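Local coordinates for protein putative nucleoside-diphosphate-sugar epimerase (Staphylococcus aureus subsp. aureus, PDB 3E48) that is of uncharacterised function but, as a putative nucleoside-diphosphate-sugar epimerase with a Rossmann-type domain, probably binds NAD(P)(H) and may act on nucleotide sugars, at residues T17-A22 against G180-I185. Sequence-based numbering, arbitrary orientation.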
ATOM      1  N   THR B  17      18.862  11.647 -16.218  1.00  9.01           N
ATOM      2  CA  THR B  17      18.946  12.770 -17.146  1.00  7.22           C
ATOM      3  C   THR B  17      20.228  12.737 -17.974  1.00  7.88           C
ATOM      4  O   THR B  17      20.188  12.943 -19.185  1.00  7.90           O
ATOM      5  CB  THR B  17      18.868  14.123 -16.415  1.00  6.95           C
ATOM      6  OG1 THR B  17      17.661  14.187 -15.643  1.00  7.99           O
ATOM      7  CG2 THR B  17      18.872  15.270 -17.429  1.00  9.17           C
ATOM      8  N   ASN B  18      21.366  12.490 -17.333  1.00  8.14           N
ATOM      9  CA  ASN B  18      22.615  12.434 -18.088  1.00  6.62           C
ATOM     10  C   ASN B  18      22.594  11.274 -19.078  1.00  8.93           C
ATOM     11  O   ASN B  18      23.103  11.392 -20.193  1.00 10.95           O
ATOM     12  CB  ASN B  18      23.828  12.310 -17.161  1.00  8.28           C
ATOM     13  CG  ASN B  18      24.125  13.605 -16.418  1.00 10.60           C
ATOM     14  OD1 ASN B  18      24.075  14.692 -16.999  1.00 12.83           O
ATOM     15  ND2 ASN B  18      24.449  13.495 -15.139  1.00 12.16           N
ATOM     16  N   GLN B  19      22.004  10.153 -18.680  1.00 10.21           N
ATOM     17  CA  GLN B  19      21.931   9.014 -19.582  1.00 11.59           C
ATOM     18  C   GLN B  19      20.974   9.318 -20.737  1.00 11.09           C
ATOM     19  O   GLN B  19      21.211   8.897 -21.865  1.00 10.42           O
ATOM     20  CB  GLN B  19      21.499   7.747 -18.825  1.00  9.42           C
ATOM     21  CG  GLN B  19      22.613   7.127 -17.977  1.00 11.98           C
ATOM     22  CD  GLN B  19      22.204   5.818 -17.306  1.00 10.32           C
ATOM     23  OE1 GLN B  19      21.394   5.065 -17.843  1.00 10.89           O
ATOM     24  NE2 GLN B  19      22.783   5.538 -16.134  1.00  8.35           N
ATOM     25  N   ALA B  20      19.907  10.068 -20.468  1.00  8.42           N
ATOM     26  CA  ALA B  20      18.957  10.411 -21.525  1.00  8.45           C
ATOM     27  C   ALA B  20      19.658  11.319 -22.533  1.00  9.49           C
ATOM     28  O   ALA B  20      19.430  11.225 -23.739  1.00 11.34           O
ATOM     29  CB  ALA B  20      17.742  11.115 -20.939  1.00  9.05           C
ATOM     30  N   ILE B  21      20.509  12.205 -22.031  1.00  9.34           N
ATOM     31  CA  ILE B  21      21.251  13.109 -22.898  1.00 12.41           C
ATOM     32  C   ILE B  21      22.239  12.301 -23.737  1.00 14.55           C
ATOM     33  O   ILE B  21      22.369  12.526 -24.943  1.00 13.89           O
ATOM     34  CB  ILE B  21      22.013  14.170 -22.071  1.00 12.44           C
ATOM     35  CG1 ILE B  21      21.014  15.070 -21.341  1.00 11.87           C
ATOM     36  CG2 ILE B  21      22.930  14.985 -22.970  1.00 14.89           C
ATOM     37  CD1 ILE B  21      20.002  15.729 -22.251  1.00 27.19           C
ATOM     38  N   ALA B  22      22.921  11.350 -23.104  1.00 14.05           N
ATOM     39  CA  ALA B  22      23.894  10.512 -23.808  1.00 14.62           C
ATOM     40  C   ALA B  22      23.227   9.649 -24.881  1.00 15.44           C
ATOM     41  O   ALA B  22      23.836   9.353 -25.909  1.00 16.01           O
ATOM     42  CB  ALA B  22      24.645   9.626 -22.819  1.00 11.96           C
ATOM     43  N   GLY B 180      18.167   0.816 -16.441  1.00  5.91           N
ATOM     44  CA  GLY B 180      16.929   0.079 -16.626  1.00  7.44           C
ATOM     45  C   GLY B 180      15.780   1.011 -16.973  1.00  7.84           C
ATOM     46  O   GLY B 180      14.962   0.705 -17.841  1.00  7.55           O
ATOM     47  N   VAL B 181      15.712   2.152 -16.292  1.00  6.29           N
ATOM     48  CA  VAL B 181      14.653   3.120 -16.544  1.00  7.54           C
ATOM     49  C   VAL B 181      14.763   3.681 -17.966  1.00  6.78           C
ATOM     50  O   VAL B 181      13.758   3.818 -18.663  1.00  7.67           O
ATOM     51  CB  VAL B 181      14.698   4.269 -15.502  1.00  6.33           C
ATOM     52  CG1 VAL B 181      13.709   5.363 -15.868  1.00  7.42           C
ATOM     53  CG2 VAL B 181      14.366   3.719 -14.114  1.00  8.26           C
ATOM     54  N   ILE B 182      15.987   3.989 -18.391  1.00  6.98           N
ATOM     55  CA  ILE B 182      16.238   4.511 -19.735  1.00  8.55           C
ATOM     56  C   ILE B 182      15.812   3.481 -20.782  1.00  7.10           C
ATOM     57  O   ILE B 182      15.194   3.823 -21.792  1.00  8.69           O
ATOM     58  CB  ILE B 182      17.741   4.843 -19.928  1.00  8.15           C
ATOM     59  CG1 ILE B 182      18.109   6.097 -19.120  1.00 10.98           C
ATOM     60  CG2 ILE B 182      18.064   5.016 -21.412  1.00  8.27           C
ATOM     61  CD1 ILE B 182      17.447   7.380 -19.597  1.00 14.28           C
ATOM     62  N   ALA B 183      16.130   2.215 -20.531  1.00  6.07           N
ATOM     63  CA  ALA B 183      15.768   1.152 -21.463  1.00  9.91           C
ATOM     64  C   ALA B 183      14.252   1.080 -21.613  1.00 12.15           C
ATOM     65  O   ALA B 183      13.738   0.850 -22.708  1.00  9.09           O
ATOM     66  CB  ALA B 183      16.314  -0.189 -20.976  1.00  9.01           C
ATOM     67  N   ILE B 184      13.536   1.275 -20.508  1.00  8.09           N
ATOM     68  CA  ILE B 184      12.080   1.241 -20.547  1.00  7.72           C
ATOM     69  C   ILE B 184      11.555   2.428 -21.350  1.00  8.43           C
ATOM     70  O   ILE B 184      10.712   2.266 -22.231  1.00 11.55           O
ATOM     71  CB  ILE B 184      11.487   1.284 -19.127  1.00  6.85           C
ATOM     72  CG1 ILE B 184      11.906   0.021 -18.368  1.00  7.97           C
ATOM     73  CG2 ILE B 184       9.965   1.405 -19.192  1.00  8.86           C
ATOM     74  CD1 ILE B 184      11.476  -0.004 -16.915  1.00 11.94           C
ATOM     75  N   ILE B 185      12.073   3.615 -21.049  1.00  9.56           N
ATOM     76  CA  ILE B 185      11.661   4.836 -21.734  1.00  9.51           C
ATOM     77  C   ILE B 185      11.833   4.733 -23.247  1.00 10.83           C
ATOM     78  O   ILE B 185      10.928   5.080 -24.008  1.00 11.73           O
ATOM     79  CB  ILE B 185      12.469   6.064 -21.221  1.00  9.59           C
ATOM     80  CG1 ILE B 185      12.108   6.355 -19.763  1.00  7.00           C
ATOM     81  CG2 ILE B 185      12.167   7.291 -22.083  1.00  7.54           C
ATOM     82  CD1 ILE B 185      12.956   7.447 -19.120  1.00  7.10           C
TER
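Between 17-22 and 180-185 the nearest CA atoms are Ala-20 CA and Ile-182 CA, 6.7 Å apart; each helix is stitched by its own i to i+4 hydrogen bonds, and the contact between the two segments is van der Waals packing. Ile-182 is the central side chain, with Gln-19 beside it. Its CB points at the facing helix, and CG1 lies anti to the carbonyl carbon (chi1 -72°), which sends the ethyl arm across the interface while CG2 stays anti to the backbone N. The tip of that arm, CD1, presses on the main chain of Ala-20, 3.7 Å from Ala-20 N and 3.9 Å from Ala-20 CA, and meets the methyl Ala-20 CB at 4.0 Å. The small side chain of Ala-20 is consistent with this close approach to the helix backbone.

Gln-19 flanks the same arm. Its aliphatic root lies against the isoleucine, Gln-19 CB being 3.8 Å from Ile-182 CG1, and the two side chains run at a slant to one another. Beyond CG the glutamine chain is extended (chi2 -176°), and its OE1 sits 3.7 Å from Ile-182 CG1, a plain van der Waals contact, while NE2 donates a hydrogen bond to the carbonyl of Asn-175, tying the two helices near the start of helix 174-186.

Helices 11-22 and 174-186 thus lie as neighbours on one face of the Rossmann-type sheet, Thr-17 resting on Leu-5 and Ile-185 on Ile-3 of strand 3-6, while Val-181 and Ile-185 also reach strand 100-106.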